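Local coordinates for nicotinate-nucleotide--dimethylbenzimidazole phosphoribosyltransferase (Thermus thermophilus HB8, PDB 1WX1), which probably transfers the phosphoribosyl group of nicotinate mononucleotide to 5,6-dimethylbenzimidazole, giving alpha-ribazole 5'-phosphate on the route to cobalamin, at residues Leu125-Pro129 and Arg207-Arg211; Ala170-Leu174 and Val225-Leu230; Pro183-Gly188 and Lys201-Ala206. All coordinates share one frame. Residues are numbered along the deposited sequence.

In the fold
In this chain, packing of the helices beside a parallel sheet is shared among several contacts. Interactions 1, 2 and 3 have centres 11 to 12 Å apart and lie on the same side of the chain's centre. Interactions 1 and 3 share helix 195-210, whose successive turns meet 183-188 and then 125-129. Along the chain the segments of interactions 1 and 2 alternate, while interaction 3 is nested inside the loops closed by both. They also touch directly: L125 CD2 lies 3.6 Å from A170 CA, A126 CB 3.7 Å from A204 CB, and A172 CB 4.0 Å from V205 CG2. Sequence-distant segments thereby form one continuous packed region that includes helix 167-179.

Interaction 1 (Leu125-Pro129 and Arg207-Arg211); sequences LAQGP and RALAR. With NA (sodium ion), chain C.
Arginines near the C-terminal end of a helix can fasten a loop through its backbone carbonyls, and here two do so. The loop 125-129 has no regular structure: L125 to Q127 keep phi/psi near -63/-18, -81/-15 and -116/-11, G128 is extended (176/-179), and P129 follows at -56/134. Segment 207-211 lies at the C-terminal end of helix 195-210; the backbones are nearest at A126 and R207, with CA atoms 5.4 Å apart.

Among the hydrogen bonds, R211 (chi1 m, chi2 t, chi3 m) grips L125 O in a fork, from NH1 at 2.8 Å and NH2 at 2.7 Å. R207 (chi1 m, chi2 near -102°, chi3 m) gives NE to A126 O at 3.1 Å and, weakly, NH2 to Q127 OE1 at 2.6 Å. A water accepts from R211 NH1 at 3.1 Å and donates weakly to A126 O at 3.3 Å. The apolar part is small: L125 CD1 meets A208 CB at 3.9 Å. On the metal side, Q127 O binds sodium at 2.5 Å, with three waters at 2.7 to 2.8 Å.

E61 takes the Q127 amide, E224 of helix 218-225 forms a salt bridge with R211, and L125 packs on A170 of helix 167-179.

Interaction 2 (Ala170-Leu174 and Val225-Leu230); sequences AAAAL and VGGLEL
This is a buried packing contact, without a hydrogen bond across it, in which small residues let a helix lie close against the link between two others. Segment 170-174 is a regular stretch of helix 167-179; segment 225-230 runs from the end of helix 218-225 through two glycines into helix 228-242. The nearest CA atoms are those of A170 and G226, 4.8 Å apart, and A170 CB comes to 3.9 Å from G226 C.

G226 leaves helical geometry (phi/psi -98/-151), G227 (-132/156) occupies the N-cap position, and L228 to L230 are helical again. A CB on G227 would run into the E229 carboxylate (OE1). Two side chains of this segment reach the first helix. V225 (chi1 m) points toward it, its CB 4.0 Å from A173 CB and its CG2 3.8 Å from L174 N, while V225 O sits 3.5 Å from A173 CB and finds no polar partner. L230 (chi1 m, chi2 t) sets CD1 among A170 CB at 3.9 Å, A171 CB at 4.2 Å and L174 CD2 at 4.3 Å; L174 itself is chi1 t, chi2 p.

On other sides A171 packs on F252 and A256 of helix 252-264, and A172 on V205. The whole exemplifies close alanine-glycine packing, a helix seated against a helix-Gly-Gly-helix connection in an alpha/beta fold built on a parallel sheet.

Interaction 3 (Pro183-Gly188 and Lys201-Ala206); sequences PEAVVG and KRQAVA
V187, V205 and P183 form the apolar centre. V187 (chi1 t) points its CG2 to V205 CG2 (chi1 t) at 3.8 Å, and P183 CG reaches V205 CG1, also at 3.8 Å. The same proline, its ring C-gamma exo, rests CG 4.0 Å from A206 CB, and its CB lies 3.7 Å from R202 O. P183 and R202 have the nearest CA atoms, 5.2 Å apart.

P183 opens the single short turn 183-186, V187 N returns to P183 O at 3.0 Å, and V187 then leaves helical geometry at phi/psi -101/134. Across from it, 201-206 stays helical throughout.

Further out, V187 CG1 touches K201 CB at 3.8 Å and R202 CG at 3.9 Å, so the aliphatic parts of two basic side chains extend the packing. At the polar edge, K201 (chi1 m, chi2 near -147°, chi3 m, chi4 t) bends so that NZ donates to G188 O at 3.0 Å; T168 is a weaker second partner.

V186 packs instead on A172, T175 and A176 of helix 167-179. Turn 183-186 thus packs against two longer helices, 167-179 and 195-210, that also touch each other: local helix-to-helix packing in an alpha/beta fold.

Interaction 1 (Leu125-Pro129 and Arg207-Arg211)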
loop_
_atom_site.group_PDB
_atom_site.type_symbol
_atom_site.label_atom_id
_atom_site.label_comp_id
_atom_site.label_asym_id
_atom_site.label_seq_id
_atom_site.Cartn_x
_atom_site.Cartn_y
_atom_site.Cartn_z
ATOM N N LEU A 125 16.174 28.786 14.537
ATOM C CA LEU A 125 15.323 28.460 15.683
ATOM C C LEU A 125 16.082 28.091 16.958
ATOM O O LEU A 125 15.516 28.112 18.052
ATOM C CB LEU A 125 14.358 27.321 15.306
ATOM C CG LEU A 125 14.944 25.926 15.063
ATOM C CD1 LEU A 125 15.051 25.179 16.387
ATOM C CD2 LEU A 125 14.039 25.149 14.109
ATOM N N ALA A 126 17.358 27.742 16.823
ATOM C CA ALA A 126 18.158 27.383 17.987
ATOM C C ALA A 126 18.682 28.615 18.716
ATOM O O ALA A 126 19.126 28.523 19.866
ATOM C CB ALA A 126 19.334 26.496 17.569
ATOM N N GLN A 127 18.619 29.767 18.054
ATOM C CA GLN A 127 19.143 31.003 18.633
ATOM C C GLN A 127 18.094 32.074 18.907
ATOM O O GLN A 127 18.385 33.077 19.556
ATOM C CB GLN A 127 20.218 31.582 17.708
ATOM C CG GLN A 127 21.309 30.583 17.333
ATOM C CD GLN A 127 22.133 30.131 18.526
ATOM O OE1 GLN A 127 22.127 30.770 19.580
ATOM N NE2 GLN A 127 22.835 29.023 18.370
ATOM N N GLY A 128 16.881 31.871 18.404
ATOM C CA GLY A 128 15.829 32.851 18.616
ATOM C C GLY A 128 14.572 32.443 17.873
ATOM O O GLY A 128 14.562 31.395 17.229
ATOM N N PRO A 129 13.496 33.242 17.939
ATOM C CA PRO A 129 12.254 32.895 17.239
ATOM C C PRO A 129 12.481 32.689 15.745
ATOM O O PRO A 129 13.157 33.486 15.090
ATOM C CB PRO A 129 11.343 34.086 17.535
ATOM C CG PRO A 129 12.313 35.216 17.740
ATOM C CD PRO A 129 13.397 34.573 18.560
ATOM N N ARG A 207 16.947 24.301 22.985
ATOM C CA ARG A 207 17.069 25.755 23.034
ATOM C C ARG A 207 15.743 26.409 22.674
ATOM O O ARG A 207 15.297 27.342 23.342
ATOM C CB ARG A 207 18.149 26.234 22.059
ATOM C CG ARG A 207 19.486 25.538 22.219
ATOM C CD ARG A 207 20.499 26.373 22.969
ATOM N NE ARG A 207 20.952 27.514 22.181
ATOM C CZ ARG A 207 21.983 28.283 22.511
ATOM N NH1 ARG A 207 22.672 28.030 23.616
ATOM N NH2 ARG A 207 22.321 29.310 21.744
ATOM N N ALA A 208 15.116 25.919 21.611
ATOM C CA ALA A 208 13.843 26.467 21.159
ATOM C C ALA A 208 12.764 26.332 22.229
ATOM O O ALA A 208 12.020 27.275 22.495
ATOM C CB ALA A 208 13.401 25.765 19.874
ATOM N N LEU A 209 12.679 25.156 22.840
ATOM C CA LEU A 209 11.680 24.911 23.873
ATOM C C LEU A 209 11.889 25.861 25.047
ATOM O O LEU A 209 10.932 26.370 25.623
ATOM C CB LEU A 209 11.760 23.458 24.354
ATOM C CG LEU A 209 11.406 22.385 23.315
ATOM C CD1 LEU A 209 11.643 21.006 23.905
ATOM C CD2 LEU A 209 9.950 22.540 22.883
ATOM N N ALA A 210 13.151 26.108 25.382
ATOM C CA ALA A 210 13.489 26.999 26.487
ATOM C C ALA A 210 12.925 28.408 26.310
ATOM O O ALA A 210 12.722 29.123 27.291
ATOM C CB ALA A 210 15.004 27.060 26.664
ATOM N N ARG A 211 12.666 28.817 25.072
ATOM C CA ARG A 211 12.131 30.154 24.846
ATOM C C ARG A 211 10.625 30.234 25.094
ATOM O O ARG A 211 10.068 31.321 25.211
ATOM C CB ARG A 211 12.436 30.635 23.421
ATOM C CG ARG A 211 13.917 30.883 23.130
ATOM C CD ARG A 211 14.087 31.721 21.858
ATOM N NE ARG A 211 13.492 31.080 20.685
ATOM C CZ ARG A 211 14.027 30.047 20.037
ATOM N NH1 ARG A 211 15.183 29.533 20.437
ATOM N NH2 ARG A 211 13.393 29.512 18.996
HETATM NA NA NA C . 19.861 35.055 19.448
HETATM O O HOH W 1 17.623 30.540 22.006
HETATM O O HOH W 2 19.766 34.747 22.183
HETATM O O HOH W 3 17.497 36.293 19.891
HETATM O O HOH W 4 19.485 35.138 16.813
#

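Interaction 2 (Ala170-Leu174 and Val225-Leu230)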
loop_
_atom_site.group_PDB
_atom_site.type_symbol
_atom_site.label_atom_id
_atom_site.label_comp_id
_atom_site.label_asym_id
_atom_site.label_seq_id
_atom_site.Cartn_x
_atom_site.Cartn_y
_atom_site.Cartn_z
ATOM N N ALA A 170 13.069 21.518 12.741
ATOM C CA ALA A 170 11.957 22.417 13.038
ATOM C C ALA A 170 10.721 21.577 13.382
ATOM O O ALA A 170 9.944 21.943 14.263
ATOM C CB ALA A 170 11.655 23.317 11.833
ATOM N N ALA A 171 10.548 20.457 12.684
ATOM C CA ALA A 171 9.407 19.577 12.938
ATOM C C ALA A 171 9.521 18.959 14.334
ATOM O O ALA A 171 8.520 18.804 15.032
ATOM C CB ALA A 171 9.341 18.483 11.881
ATOM N N ALA A 172 10.743 18.610 14.732
ATOM C CA ALA A 172 10.974 18.022 16.047
ATOM C C ALA A 172 10.662 19.038 17.141
ATOM O O ALA A 172 10.048 18.702 18.159
ATOM C CB ALA A 172 12.419 17.546 16.167
ATOM N N ALA A 173 11.078 20.283 16.926
ATOM C CA ALA A 173 10.845 21.341 17.897
ATOM C C ALA A 173 9.354 21.611 18.055
ATOM O O ALA A 173 8.837 21.693 19.178
ATOM C CB ALA A 173 11.567 22.616 17.468
ATOM N N LEU A 174 8.666 21.746 16.926
ATOM C CA LEU A 174 7.235 22.010 16.936
ATOM C C LEU A 174 6.479 20.848 17.571
ATOM O O LEU A 174 5.544 21.053 18.348
ATOM C CB LEU A 174 6.731 22.245 15.511
ATOM C CG LEU A 174 5.227 22.511 15.369
ATOM C CD1 LEU A 174 4.838 23.720 16.214
ATOM C CD2 LEU A 174 4.885 22.758 13.904
ATOM N N VAL A 225 9.205 28.319 17.301
ATOM C CA VAL A 225 10.085 27.179 17.088
ATOM C C VAL A 225 9.941 26.371 15.809
ATOM O O VAL A 225 10.707 25.437 15.601
ATOM C CB VAL A 225 9.931 26.168 18.249
ATOM C CG1 VAL A 225 9.880 26.902 19.586
ATOM C CG2 VAL A 225 8.660 25.342 18.048
ATOM N N GLY A 226 8.972 26.708 14.964
ATOM C CA GLY A 226 8.759 25.923 13.759
ATOM C C GLY A 226 9.353 26.420 12.460
ATOM O O GLY A 226 10.394 27.081 12.444
ATOM N N GLY A 227 8.681 26.063 11.367
ATOM C CA GLY A 227 9.104 26.454 10.034
ATOM C C GLY A 227 7.912 26.998 9.265
ATOM O O GLY A 227 6.759 26.678 9.572
ATOM N N LEU A 228 8.182 27.819 8.259
ATOM C CA LEU A 228 7.118 28.413 7.459
ATOM C C LEU A 228 6.249 27.398 6.725
ATOM O O LEU A 228 5.027 27.532 6.704
ATOM C CB LEU A 228 7.719 29.397 6.452
ATOM C CG LEU A 228 8.325 30.644 7.103
ATOM C CD1 LEU A 228 9.400 31.225 6.202
ATOM C CD2 LEU A 228 7.220 31.671 7.380
ATOM N N GLU A 229 6.875 26.392 6.117
ATOM C CA GLU A 229 6.123 25.389 5.376
ATOM C C GLU A 229 5.335 24.493 6.331
ATOM O O GLU A 229 4.316 23.924 5.952
ATOM C CB GLU A 229 7.057 24.549 4.480
ATOM C CG GLU A 229 7.780 23.406 5.173
ATOM C CD GLU A 229 9.075 23.829 5.832
ATOM O OE1 GLU A 229 9.122 24.946 6.391
ATOM O OE2 GLU A 229 10.039 23.031 5.800
ATOM N N LEU A 230 5.796 24.371 7.573
ATOM C CA LEU A 230 5.080 23.544 8.546
ATOM C C LEU A 230 3.768 24.241 8.912
ATOM O O LEU A 230 2.729 23.598 9.076
ATOM C CB LEU A 230 5.934 23.319 9.807
ATOM C CG LEU A 230 7.316 22.679 9.604
ATOM C CD1 LEU A 230 7.940 22.367 10.964
ATOM C CD2 LEU A 230 7.196 21.398 8.782
#

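Interaction 3 (Pro183-Gly188 and Lys201-Ala206)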
loop_
_atom_site.group_PDB
_atom_site.type_symbol
_atom_site.label_atom_id
_atom_site.label_comp_id
_atom_site.label_asym_id
_atom_site.label_seq_id
_atom_site.Cartn_x
_atom_site.Cartn_y
_atom_site.Cartn_z
ATOM N N PRO A 183 13.419 16.547 23.771
ATOM C CA PRO A 183 14.163 16.438 22.511
ATOM C C PRO A 183 14.535 15.003 22.130
ATOM O O PRO A 183 14.502 14.636 20.955
ATOM C CB PRO A 183 15.394 17.301 22.768
ATOM C CG PRO A 183 14.869 18.360 23.682
ATOM C CD PRO A 183 14.027 17.559 24.651
ATOM N N GLU A 184 14.881 14.198 23.131
ATOM C CA GLU A 184 15.286 12.808 22.922
ATOM C C GLU A 184 14.258 11.944 22.194
ATOM O O GLU A 184 14.616 11.103 21.372
ATOM C CB GLU A 184 15.609 12.147 24.268
ATOM C CG GLU A 184 16.717 12.816 25.070
ATOM C CD GLU A 184 16.401 14.255 25.435
ATOM O OE1 GLU A 184 15.262 14.525 25.873
ATOM O OE2 GLU A 184 17.297 15.117 25.294
ATOM N N ALA A 185 12.985 12.148 22.507
ATOM C CA ALA A 185 11.913 11.368 21.895
ATOM C C ALA A 185 11.585 11.752 20.450
ATOM O O ALA A 185 11.265 10.886 19.632
ATOM C CB ALA A 185 10.660 11.472 22.750
ATOM N N VAL A 186 11.675 13.041 20.136
ATOM C CA VAL A 186 11.342 13.520 18.795
ATOM C C VAL A 186 12.491 13.654 17.802
ATOM O O VAL A 186 12.254 13.840 16.610
ATOM C CB VAL A 186 10.631 14.886 18.862
ATOM C CG1 VAL A 186 9.288 14.741 19.561
ATOM C CG2 VAL A 186 11.513 15.892 19.590
ATOM N N VAL A 187 13.728 13.565 18.276
ATOM C CA VAL A 187 14.869 13.704 17.379
ATOM C C VAL A 187 15.494 12.377 16.978
ATOM O O VAL A 187 15.734 11.512 17.818
ATOM C CB VAL A 187 15.965 14.594 18.003
ATOM C CG1 VAL A 187 17.165 14.659 17.081
ATOM C CG2 VAL A 187 15.418 15.989 18.248
ATOM N N GLY A 188 15.757 12.230 15.684
ATOM C CA GLY A 188 16.359 11.010 15.179
ATOM C C GLY A 188 17.255 11.281 13.985
ATOM O O GLY A 188 17.181 12.350 13.376
ATOM N N LYS A 201 21.114 18.563 16.908
ATOM C CA LYS A 201 19.684 18.713 16.629
ATOM C C LYS A 201 18.939 18.747 17.950
ATOM O O LYS A 201 18.092 19.608 18.150
ATOM C CB LYS A 201 19.143 17.581 15.740
ATOM C CG LYS A 201 19.760 17.558 14.353
ATOM C CD LYS A 201 18.775 17.076 13.302
ATOM C CE LYS A 201 18.338 15.649 13.534
ATOM N NZ LYS A 201 17.457 15.186 12.422
ATOM N N ARG A 202 19.286 17.840 18.863
ATOM C CA ARG A 202 18.635 17.808 20.165
ATOM C C ARG A 202 18.854 19.117 20.910
ATOM O O ARG A 202 17.934 19.638 21.551
ATOM C CB ARG A 202 19.168 16.661 21.024
ATOM C CG ARG A 202 18.945 15.283 20.438
ATOM C CD ARG A 202 19.778 14.265 21.186
ATOM N NE ARG A 202 19.791 12.958 20.539
ATOM C CZ ARG A 202 20.705 12.025 20.784
ATOM N NH1 ARG A 202 21.676 12.267 21.655
ATOM N NH2 ARG A 202 20.642 10.847 20.181
ATOM N N GLN A 203 20.081 19.641 20.848
ATOM C CA GLN A 203 20.368 20.902 21.525
ATOM C C GLN A 203 19.557 22.029 20.917
ATOM O O GLN A 203 19.024 22.866 21.633
ATOM C CB GLN A 203 21.851 21.243 21.482
ATOM C CG GLN A 203 22.536 21.090 22.830
ATOM C CD GLN A 203 23.434 22.252 23.179
ATOM O OE1 GLN A 203 24.650 22.075 23.332
ATOM N NE2 GLN A 203 22.856 23.440 23.297
ATOM N N ALA A 204 19.440 22.028 19.596
ATOM C CA ALA A 204 18.680 23.061 18.899
ATOM C C ALA A 204 17.242 23.030 19.380
ATOM O O ALA A 204 16.649 24.073 19.647
ATOM C CB ALA A 204 18.737 22.837 17.381
ATOM N N VAL A 205 16.697 21.824 19.512
ATOM C CA VAL A 205 15.327 21.653 19.976
ATOM C C VAL A 205 15.184 22.129 21.420
ATOM O O VAL A 205 14.240 22.846 21.758
ATOM C CB VAL A 205 14.882 20.167 19.886
ATOM C CG1 VAL A 205 13.516 19.980 20.558
ATOM C CG2 VAL A 205 14.808 19.741 18.430
ATOM N N ALA A 206 16.125 21.733 22.271
ATOM C CA ALA A 206 16.082 22.131 23.671
ATOM C C ALA A 206 16.127 23.650 23.805
ATOM O O ALA A 206 15.428 24.224 24.635
ATOM C CB ALA A 206 17.247 21.494 24.436
#